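Local coordinates for alcohol oxidase (Myceliophthora thermophila, PDB 6F74), which binds FAD as a VAO-type flavoprotein and probably acts as an oxidase of the oxygen-dependent FAD-linked oxidoreductase family, at residues S433-L445 with L530-G544. Sequence-based numbering, arbitrary orientation.
Sequences SIITSRLINPEAL and LKKLAPNTGGYMNEG. With FAD (flavin-adenine dinucleotide), chain I.
Arg-438 starts with CG opposite its backbone N (chi1 -163°) and bends at chi2 (74°), which carries the guanidinium past Leu-530 to the end of helix 512-533. There NE and NH2 take Ala-534 O side-on, at 2.8 and 2.9 Å, with the acceptor in the guanidinium plane. Gly-538 N lies 3.4 Å above the centre of one guanidinium face, while Lys-531 CG sits over the opposite face, its own amine held by Asp-548. With an alanine here, NE and NH2 are gone, and the Ala-534 carbonyl would probably be left without a partner from the strand, the turn from Ala-534 to Thr-537 less firmly fixed to it. Strand 435-440 is an outermost strand of the seven-stranded antiparallel sheet, so the edge turned away from strand 498-503 can receive the loop that runs on to the flavin. Thr-537 OG1 donates to Leu-439 O (2.6 Å), and Leu-439 N to Gly-538 O (2.8 Å). Farther along, Ser-437 OG works both ways, accepting from Tyr-540 N (3.0 Å) and donating to Glu-543 O (2.6 Å). This hydroxyl thus ties down both ends of a short FAD-binding segment, in which Tyr-540 OH donates to FAD O2 (2.8 Å) and Glu-543 OE1 is hydrogen-bonded to His-246.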
ATOM      1  N   SER A 433     -11.364   1.016  -0.160  1.00 18.43           N
ATOM      2  CA  SER A 433     -10.744   0.133   0.831  1.00 18.40           C
ATOM      3  C   SER A 433     -11.160   0.583   2.217  1.00 18.61           C
ATOM      4  O   SER A 433     -11.027   1.769   2.545  1.00 18.59           O
ATOM      5  CB  SER A 433      -9.223   0.184   0.715  1.00 18.11           C
ATOM      6  OG  SER A 433      -8.697  -0.854   1.508  1.00 18.14           O
ATOM      7  N   ILE A 434     -11.718  -0.351   2.975  1.00 18.86           N
ATOM      8  CA  ILE A 434     -12.039  -0.150   4.399  1.00 19.15           C
ATOM      9  C   ILE A 434     -11.520  -1.380   5.123  1.00 19.19           C
ATOM     10  O   ILE A 434     -12.198  -2.395   5.241  1.00 19.42           O
ATOM     11  CB  ILE A 434     -13.551   0.055   4.676  1.00 19.60           C
ATOM     12  CG1 ILE A 434     -14.129   1.063   3.667  1.00 19.58           C
ATOM     13  CG2 ILE A 434     -13.739   0.511   6.130  1.00 19.94           C
ATOM     14  CD1 ILE A 434     -15.575   1.425   3.903  1.00 20.09           C
ATOM     15  N   ILE A 435     -10.261  -1.278   5.550  1.00 19.00           N
ATOM     16  CA  ILE A 435      -9.561  -2.366   6.201  1.00 19.04           C
ATOM     17  C   ILE A 435      -8.899  -1.886   7.478  1.00 19.20           C
ATOM     18  O   ILE A 435      -8.742  -0.665   7.717  1.00 19.21           O
ATOM     19  CB  ILE A 435      -8.506  -3.013   5.261  1.00 18.72           C
ATOM     20  CG1 ILE A 435      -7.430  -1.993   4.853  1.00 18.46           C
ATOM     21  CG2 ILE A 435      -9.189  -3.602   4.027  1.00 18.65           C
ATOM     22  CD1 ILE A 435      -6.236  -2.551   4.080  1.00 18.25           C
ATOM     23  N   THR A 436      -8.510  -2.864   8.288  1.00 19.37           N
ATOM     24  CA  THR A 436      -7.659  -2.621   9.472  1.00 19.57           C
ATOM     25  C   THR A 436      -6.514  -3.624   9.432  1.00 19.47           C
ATOM     26  O   THR A 436      -6.665  -4.737   8.910  1.00 19.38           O
ATOM     27  CB  THR A 436      -8.464  -2.751  10.781  1.00 20.09           C
ATOM     28  OG1 THR A 436      -7.623  -2.525  11.903  1.00 20.34           O
ATOM     29  CG2 THR A 436      -9.164  -4.157  10.881  1.00 20.26           C
ATOM     30  N   SER A 437      -5.340  -3.235   9.917  1.00 19.51           N
ATOM     31  CA  SER A 437      -4.204  -4.161   9.930  1.00 19.49           C
ATOM     32  C   SER A 437      -3.576  -4.164  11.313  1.00 19.91           C
ATOM     33  O   SER A 437      -3.614  -3.154  12.056  1.00 20.14           O
ATOM     34  CB  SER A 437      -3.173  -3.850   8.841  1.00 19.17           C
ATOM     35  OG  SER A 437      -2.727  -2.499   8.826  1.00 19.13           O
ATOM     36  N   ARG A 438      -3.084  -5.344  11.675  1.00 20.07           N
ATOM     37  CA  ARG A 438      -2.461  -5.555  12.957  1.00 20.53           C
ATOM     38  C   ARG A 438      -1.279  -6.495  12.820  1.00 20.56           C
ATOM     39  O   ARG A 438      -1.414  -7.633  12.346  1.00 20.44           O
ATOM     40  CB  ARG A 438      -3.457  -6.094  13.967  1.00 20.91           C
ATOM     41  CG  ARG A 438      -2.965  -5.947  15.409  1.00 21.49           C
ATOM     42  CD  ARG A 438      -3.044  -4.510  15.871  1.00 21.67           C
ATOM     43  NE  ARG A 438      -2.462  -4.294  17.189  1.00 22.28           N
ATOM     44  CZ  ARG A 438      -2.127  -3.092  17.680  1.00 22.53           C
ATOM     45  NH1 ARG A 438      -2.307  -1.970  16.963  1.00 22.19           N
ATOM     46  NH2 ARG A 438      -1.602  -3.011  18.901  1.00 23.17           N
ATOM     47  N   LEU A 439      -0.109  -5.991  13.194  1.00 20.76           N
ATOM     48  CA  LEU A 439       1.080  -6.812  13.279  1.00 20.95           C
ATOM     49  C   LEU A 439       0.894  -7.726  14.495  1.00 21.42           C
ATOM     50  O   LEU A 439       0.432  -7.268  15.547  1.00 21.78           O
ATOM     51  CB  LEU A 439       2.331  -5.960  13.401  1.00 21.15           C
ATOM     52  CG  LEU A 439       2.963  -5.405  12.109  1.00 20.79           C
ATOM     53  CD1 LEU A 439       2.005  -4.468  11.357  1.00 20.35           C
ATOM     54  CD2 LEU A 439       4.228  -4.645  12.494  1.00 21.15           C
ATOM     55  N   ILE A 440       1.221  -9.005  14.336  1.00 21.47           N
ATOM     56  CA  ILE A 440       1.023 -10.026  15.385  1.00 21.91           C
ATOM     57  C   ILE A 440       2.360 -10.595  15.865  1.00 22.33           C
ATOM     58  O   ILE A 440       3.099 -11.189  15.073  1.00 22.18           O
ATOM     59  CB  ILE A 440       0.155 -11.196  14.874  1.00 21.69           C
ATOM     60  CG1 ILE A 440      -1.151 -10.685  14.268  1.00 21.32           C
ATOM     61  CG2 ILE A 440      -0.147 -12.174  15.985  1.00 22.17           C
ATOM     62  CD1 ILE A 440      -2.017  -9.821  15.163  1.00 21.57           C
ATOM     63  N   ASN A 441       2.647 -10.406  17.160  1.00 22.91           N
ATOM     64  CA  ASN A 441       3.858 -10.968  17.802  1.00 23.46           C
ATOM     65  C   ASN A 441       3.590 -12.421  18.259  1.00 23.70           C
ATOM     66  O   ASN A 441       2.451 -12.759  18.588  1.00 23.68           O
ATOM     67  CB  ASN A 441       4.295 -10.097  18.985  1.00 24.07           C
ATOM     68  CG  ASN A 441       3.229  -9.994  20.061  1.00 24.40           C
ATOM     69  OD1 ASN A 441       2.098  -9.626  19.777  1.00 24.05           O
ATOM     70  ND2 ASN A 441       3.586 -10.357  21.300  1.00 25.14           N
ATOM     71  N   PRO A 442       4.624 -13.284  18.292  1.00 23.99           N
ATOM     72  CA  PRO A 442       4.375 -14.703  18.615  1.00 24.20           C
ATOM     73  C   PRO A 442       3.645 -14.964  19.930  1.00 24.70           C
ATOM     74  O   PRO A 442       2.830 -15.890  20.009  1.00 24.67           O
ATOM     75  CB  PRO A 442       5.774 -15.308  18.693  1.00 24.62           C
ATOM     76  CG  PRO A 442       6.647 -14.382  17.930  1.00 24.43           C
ATOM     77  CD  PRO A 442       6.054 -13.013  18.061  1.00 24.22           C
ATOM     78  N   GLU A 443       3.964 -14.148  20.935  1.00 25.21           N
ATOM     79  CA  GLU A 443       3.434 -14.274  22.295  1.00 25.86           C
ATOM     80  C   GLU A 443       1.930 -14.022  22.366  1.00 25.64           C
ATOM     81  O   GLU A 443       1.292 -14.437  23.322  1.00 26.13           O
ATOM     82  CB  GLU A 443       4.132 -13.288  23.268  1.00 26.50           C
ATOM     83  CG  GLU A 443       5.647 -13.528  23.442  1.00 26.95           C
ATOM     84  CD  GLU A 443       6.516 -12.869  22.365  1.00 26.53           C
ATOM     85  OE1 GLU A 443       5.966 -12.148  21.518  1.00 25.87           O
ATOM     86  OE2 GLU A 443       7.734 -13.116  22.319  1.00 26.87           O
ATOM     87  N   ALA A 444       1.378 -13.318  21.380  1.00 24.97           N
ATOM     88  CA  ALA A 444      -0.067 -13.097  21.303  1.00 24.77           C
ATOM     89  C   ALA A 444      -0.819 -14.367  20.885  1.00 24.57           C
ATOM     90  O   ALA A 444      -2.050 -14.377  20.969  1.00 24.56           O
ATOM     91  CB  ALA A 444      -0.382 -11.967  20.340  1.00 24.17           C
ATOM     92  N   LEU A 445      -0.107 -15.429  20.494  1.00 24.50           N
ATOM     93  CA  LEU A 445      -0.715 -16.604  19.874  1.00 24.25           C
ATOM     94  C   LEU A 445      -0.571 -17.901  20.629  1.00 24.76           C
ATOM     95  O   LEU A 445      -0.917 -18.944  20.121  1.00 24.59           O
ATOM     96  CB  LEU A 445      -0.098 -16.821  18.489  1.00 23.66           C
ATOM     97  CG  LEU A 445      -0.260 -15.694  17.494  1.00 23.09           C
ATOM     98  CD1 LEU A 445       0.729 -15.942  16.358  1.00 22.74           C
ATOM     99  CD2 LEU A 445      -1.685 -15.638  16.988  1.00 22.79           C
ATOM    100  N   LEU A 530      -8.486  -7.336  16.912  1.00 22.61           N
ATOM    101  CA  LEU A 530      -7.083  -7.538  16.551  1.00 22.26           C
ATOM    102  C   LEU A 530      -6.143  -6.891  17.548  1.00 22.61           C
ATOM    103  O   LEU A 530      -5.084  -7.462  17.851  1.00 22.70           O
ATOM    104  CB  LEU A 530      -6.795  -7.019  15.150  1.00 21.61           C
ATOM    105  CG  LEU A 530      -7.407  -7.787  13.983  1.00 21.24           C
ATOM    106  CD1 LEU A 530      -7.080  -7.110  12.660  1.00 20.68           C
ATOM    107  CD2 LEU A 530      -6.982  -9.263  13.970  1.00 21.26           C
ATOM    108  N   LYS A 531      -6.529  -5.716  18.062  1.00 22.88           N
ATOM    109  CA  LYS A 531      -5.763  -5.027  19.099  1.00 23.34           C
ATOM    110  C   LYS A 531      -5.765  -5.767  20.389  1.00 24.04           C
ATOM    111  O   LYS A 531      -4.721  -5.851  21.043  1.00 24.34           O
ATOM    112  CB  LYS A 531      -6.261  -3.583  19.320  1.00 23.51           C
ATOM    113  CG  LYS A 531      -5.820  -2.658  18.209  1.00 22.89           C
ATOM    114  CD  LYS A 531      -6.022  -1.176  18.478  1.00 23.08           C
ATOM    115  CE  LYS A 531      -5.710  -0.386  17.208  1.00 22.43           C
ATOM    116  NZ  LYS A 531      -5.826   1.108  17.314  1.00 22.54           N
ATOM    117  N   LYS A 532      -6.928  -6.306  20.775  1.00 24.37           N
ATOM    118  CA  LYS A 532      -7.024  -7.137  21.970  1.00 25.08           C
ATOM    119  C   LYS A 532      -6.154  -8.379  21.873  1.00 24.95           C
ATOM    120  O   LYS A 532      -5.520  -8.770  22.858  1.00 25.49           O
ATOM    121  CB  LYS A 532      -8.473  -7.542  22.246  1.00 25.46           C
ATOM    122  CG  LYS A 532      -8.648  -8.341  23.546  1.00 26.30           C
ATOM    123  CD  LYS A 532     -10.125  -8.512  23.897  1.00 26.80           C
ATOM    124  CE  LYS A 532     -10.297  -9.388  25.106  1.00 27.64           C
ATOM    125  NZ  LYS A 532     -11.673  -9.950  25.140  1.00 28.00           N
ATOM    126  N   LEU A 533      -6.134  -9.014  20.707  1.00 24.30           N
ATOM    127  CA  LEU A 533      -5.218 -10.124  20.458  1.00 24.12           C
ATOM    128  C   LEU A 533      -3.752  -9.730  20.581  1.00 24.11           C
ATOM    129  O   LEU A 533      -2.996 -10.410  21.280  1.00 24.51           O
ATOM    130  CB  LEU A 533      -5.434 -10.688  19.071  1.00 23.44           C
ATOM    131  CG  LEU A 533      -4.549 -11.874  18.658  1.00 23.25           C
ATOM    132  CD1 LEU A 533      -4.755 -13.060  19.591  1.00 23.80           C
ATOM    133  CD2 LEU A 533      -4.880 -12.218  17.208  1.00 22.61           C
ATOM    134  N   ALA A 534      -3.359  -8.664  19.884  1.00 23.70           N
ATOM    135  CA  ALA A 534      -1.969  -8.168  19.933  1.00 23.72           C
ATOM    136  C   ALA A 534      -1.893  -6.696  20.333  1.00 23.92           C
ATOM    137  O   ALA A 534      -1.775  -5.833  19.473  1.00 23.45           O
ATOM    138  CB  ALA A 534      -1.284  -8.393  18.598  1.00 23.07           C
ATOM    139  N   PRO A 535      -1.932  -6.400  21.659  1.00 24.67           N
ATOM    140  CA  PRO A 535      -2.061  -4.998  22.081  1.00 24.92           C
ATOM    141  C   PRO A 535      -0.776  -4.190  22.091  1.00 25.00           C
ATOM    142  O   PRO A 535      -0.831  -2.977  22.217  1.00 25.10           O
ATOM    143  CB  PRO A 535      -2.655  -5.112  23.488  1.00 25.78           C
ATOM    144  CG  PRO A 535      -2.095  -6.395  24.010  1.00 26.11           C
ATOM    145  CD  PRO A 535      -1.916  -7.309  22.818  1.00 25.36           C
ATOM    146  N   ASN A 536       0.372  -4.843  21.941  1.00 24.99           N
ATOM    147  CA  ASN A 536       1.670  -4.179  22.089  1.00 25.24           C
ATOM    148  C   ASN A 536       2.392  -3.920  20.799  1.00 24.59           C
ATOM    149  O   ASN A 536       3.550  -3.555  20.843  1.00 24.83           O
ATOM    150  CB  ASN A 536       2.556  -5.059  22.993  1.00 25.91           C
ATOM    151  CG  ASN A 536       1.915  -5.301  24.347  1.00 26.67           C
ATOM    152  OD1 ASN A 536       1.268  -4.391  24.926  1.00 26.99           O
ATOM    153  ND2 ASN A 536       2.091  -6.509  24.871  1.00 27.02           N
ATOM    154  N   THR A 537       1.719  -4.079  19.657  1.00 23.86           N
ATOM    155  CA  THR A 537       2.362  -4.001  18.351  1.00 23.28           C
ATOM    156  C   THR A 537       1.968  -2.728  17.576  1.00 22.84           C
ATOM    157  O   THR A 537       2.397  -1.630  17.912  1.00 23.10           O
ATOM    158  CB  THR A 537       2.059  -5.287  17.552  1.00 22.84           C
ATOM    159  OG1 THR A 537       0.648  -5.468  17.441  1.00 22.61           O
ATOM    160  CG2 THR A 537       2.649  -6.527  18.289  1.00 23.31           C
ATOM    161  N   GLY A 538       1.114  -2.846  16.566  1.00 22.24           N
ATOM    162  CA  GLY A 538       0.767  -1.729  15.701  1.00 21.82           C
ATOM    163  C   GLY A 538       0.152  -2.284  14.427  1.00 21.20           C
ATOM    164  O   GLY A 538      -0.231  -3.467  14.346  1.00 21.14           O
ATOM    165  N   GLY A 539       0.020  -1.391  13.450  1.00 20.80           N
ATOM    166  CA  GLY A 539      -0.587  -1.711  12.170  1.00 20.27           C
ATOM    167  C   GLY A 539       0.348  -1.279  11.075  1.00 19.98           C
ATOM    168  O   GLY A 539       1.471  -0.836  11.340  1.00 20.21           O
ATOM    169  N   TYR A 540      -0.154  -1.402   9.844  1.00 19.55           N
ATOM    170  CA  TYR A 540       0.585  -1.126   8.616  1.00 19.28           C
ATOM    171  C   TYR A 540      -0.098   0.032   7.869  1.00 19.00           C
ATOM    172  O   TYR A 540      -1.189  -0.139   7.327  1.00 18.78           O
ATOM    173  CB  TYR A 540       0.592  -2.372   7.733  1.00 19.09           C
ATOM    174  CG  TYR A 540       1.326  -2.210   6.427  1.00 18.89           C
ATOM    175  CD1 TYR A 540       2.519  -1.497   6.354  1.00 19.05           C
ATOM    176  CD2 TYR A 540       0.853  -2.796   5.266  1.00 18.64           C
ATOM    177  CE1 TYR A 540       3.215  -1.362   5.162  1.00 18.95           C
ATOM    178  CE2 TYR A 540       1.538  -2.642   4.047  1.00 18.54           C
ATOM    179  CZ  TYR A 540       2.728  -1.934   4.012  1.00 18.70           C
ATOM    180  OH  TYR A 540       3.405  -1.781   2.806  1.00 18.68           O
ATOM    181  N   MET A 541       0.552   1.196   7.833  1.00 19.06           N
ATOM    182  CA  MET A 541      -0.046   2.421   7.296  1.00 18.87           C
ATOM    183  C   MET A 541      -0.566   2.272   5.866  1.00 18.49           C
ATOM    184  O   MET A 541      -1.659   2.732   5.547  1.00 18.35           O
ATOM    185  CB  MET A 541       0.910   3.606   7.440  1.00 19.03           C
ATOM    186  CG  MET A 541       2.144   3.568   6.571  1.00 19.00           C
ATOM    187  SD  MET A 541       3.204   4.998   6.923  1.00 19.31           S
ATOM    188  CE  MET A 541       4.110   4.275   8.306  1.00 19.84           C
ATOM    189  N   ASN A 542       0.201   1.591   5.019  1.00 18.40           N
ATOM    190  CA  ASN A 542      -0.115   1.486   3.585  1.00 18.14           C
ATOM    191  C   ASN A 542      -1.370   0.682   3.306  1.00 18.00           C
ATOM    192  O   ASN A 542      -2.055   0.922   2.291  1.00 17.83           O
ATOM    193  CB  ASN A 542       1.052   0.857   2.795  1.00 18.18           C
ATOM    194  CG  ASN A 542       2.229   1.779   2.631  1.00 18.33           C
ATOM    195  OD1 ASN A 542       2.126   2.990   2.852  1.00 18.33           O
ATOM    196  ND2 ASN A 542       3.373   1.216   2.205  1.00 18.51           N
ATOM    197  N   GLU A 543      -1.641  -0.282   4.183  1.00 18.14           N
ATOM    198  CA  GLU A 543      -2.834  -1.121   4.098  1.00 18.10           C
ATOM    199  C   GLU A 543      -3.344  -1.213   5.526  1.00 18.34           C
ATOM    200  O   GLU A 543      -3.088  -2.184   6.253  1.00 18.51           O
ATOM    201  CB  GLU A 543      -2.537  -2.497   3.488  1.00 18.08           C
ATOM    202  CG  GLU A 543      -2.209  -2.456   1.986  1.00 17.93           C
ATOM    203  CD  GLU A 543      -1.644  -3.771   1.428  1.00 18.00           C
ATOM    204  OE1 GLU A 543      -0.965  -4.481   2.196  1.00 18.15           O
ATOM    205  OE2 GLU A 543      -1.830  -4.125   0.208  1.00 17.95           O
ATOM    206  N   GLY A 544      -4.063  -0.173   5.912  1.00 18.39           N
ATOM    207  CA  GLY A 544      -4.431   0.018   7.292  1.00 18.70           C
ATOM    208  C   GLY A 544      -5.591   0.967   7.483  1.00 18.80           C
ATOM    209  O   GLY A 544      -6.201   1.433   6.527  1.00 18.61           O
TER
HETATM  210  PA  FAD I 601       0.383   7.027  -4.709  1.00 15.73           P
HETATM  211  O1A FAD I 601      -1.128   7.059  -4.491  1.00 16.33           O
HETATM  212  O2A FAD I 601       0.883   7.612  -5.992  1.00 14.61           O
HETATM  213  O5B FAD I 601       1.045   7.758  -3.476  1.00 13.82           O
HETATM  214  C5B FAD I 601       0.909   7.207  -2.195  1.00 13.38           C
HETATM  215  C4B FAD I 601       1.363   8.229  -1.168  1.00 12.87           C
HETATM  216  O4B FAD I 601       2.746   8.448  -1.393  1.00 12.82           O
HETATM  217  C3B FAD I 601       0.721   9.590  -1.251  1.00 12.31           C
HETATM  218  O3B FAD I 601       0.749  10.155   0.066  1.00 12.69           O
HETATM  219  C2B FAD I 601       1.665  10.402  -2.103  1.00 12.77           C
HETATM  220  O2B FAD I 601       1.722  11.799  -1.790  1.00 12.30           O
HETATM  221  C1B FAD I 601       2.998   9.800  -1.748  1.00 12.89           C
HETATM  222  N9A FAD I 601       4.014   9.802  -2.805  1.00 13.21           N
HETATM  223  C8A FAD I 601       4.002   9.074  -3.930  1.00 14.09           C
HETATM  224  N7A FAD I 601       5.114   9.295  -4.657  1.00 14.08           N
HETATM  225  C5A FAD I 601       5.848  10.170  -3.976  1.00 13.77           C
HETATM  226  C6A FAD I 601       7.147  10.801  -4.205  1.00 13.93           C
HETATM  227  N6A FAD I 601       7.807  10.473  -5.339  1.00 14.13           N
HETATM  228  N1A FAD I 601       7.592  11.681  -3.269  1.00 13.83           N
HETATM  229  C2A FAD I 601       6.865  11.959  -2.155  1.00 14.21           C
HETATM  230  N3A FAD I 601       5.665  11.390  -1.873  1.00 13.99           N
HETATM  231  C4A FAD I 601       5.131  10.499  -2.748  1.00 13.66           C
HETATM  232  N1  FAD I 601       1.622  -2.678  -0.847  1.00 11.40           N
HETATM  233  C2  FAD I 601       2.419  -3.676  -0.403  1.00 11.65           C
HETATM  234  O2  FAD I 601       3.132  -3.473   0.613  1.00 12.31           O
HETATM  235  N3  FAD I 601       2.492  -4.868  -1.029  1.00 11.81           N
HETATM  236  C4  FAD I 601       1.754  -5.159  -2.114  1.00 12.03           C
HETATM  237  O4  FAD I 601       1.809  -6.270  -2.681  1.00 13.38           O
HETATM  238  C4X FAD I 601       0.841  -4.129  -2.654  1.00 11.93           C
HETATM  239  N5  FAD I 601       0.070  -4.367  -3.734  1.00 11.39           N
HETATM  240  C5X FAD I 601      -0.750  -3.398  -4.212  1.00 10.96           C
HETATM  241  C6  FAD I 601      -1.527  -3.654  -5.342  1.00  9.80           C
HETATM  242  C7  FAD I 601      -2.365  -2.694  -5.880  1.00  8.66           C
HETATM  243  C7M FAD I 601      -3.150  -3.147  -7.087  1.00  8.75           C
HETATM  244  C8  FAD I 601      -2.434  -1.345  -5.250  1.00  7.38           C
HETATM  245  C8M FAD I 601      -3.293  -0.217  -5.805  1.00  4.60           C
HETATM  246  C9  FAD I 601      -1.680  -1.092  -4.109  1.00  9.18           C
HETATM  247  C9A FAD I 601      -0.823  -2.059  -3.554  1.00 10.70           C
HETATM  248  N10 FAD I 601      -0.013  -1.825  -2.409  1.00 12.01           N
HETATM  249  C10 FAD I 601       0.821  -2.846  -1.936  1.00 11.68           C
HETATM  250  C1' FAD I 601      -0.072  -0.567  -1.627  1.00 13.09           C
HETATM  251  C2' FAD I 601       0.952   0.495  -1.848  1.00 14.05           C
HETATM  252  O2' FAD I 601       2.105   0.135  -1.089  1.00 13.99           O
HETATM  253  C3' FAD I 601       0.421   1.830  -1.313  1.00 15.12           C
HETATM  254  O3' FAD I 601      -0.887   2.126  -1.834  1.00 16.26           O
HETATM  255  C4' FAD I 601       1.373   2.980  -1.615  1.00 15.51           C
HETATM  256  O4' FAD I 601       0.837   4.195  -1.085  1.00 16.74           O
HETATM  257  C5' FAD I 601       1.622   3.114  -3.109  1.00 15.36           C
HETATM  258  O5' FAD I 601       2.517   4.181  -3.369  1.00 15.25           O
HETATM  259  P   FAD I 601       2.311   4.861  -4.783  1.00 15.53           P
HETATM  260  O1P FAD I 601       2.239   3.806  -5.851  1.00 15.56           O
HETATM  261  O2P FAD I 601       3.329   5.948  -4.875  1.00 17.65           O
HETATM  262  O3P FAD I 601       0.826   5.472  -4.578  1.00 15.91           O
HETATM  263  O   HOH W   1      -8.771   1.131   4.818  1.00 19.79           O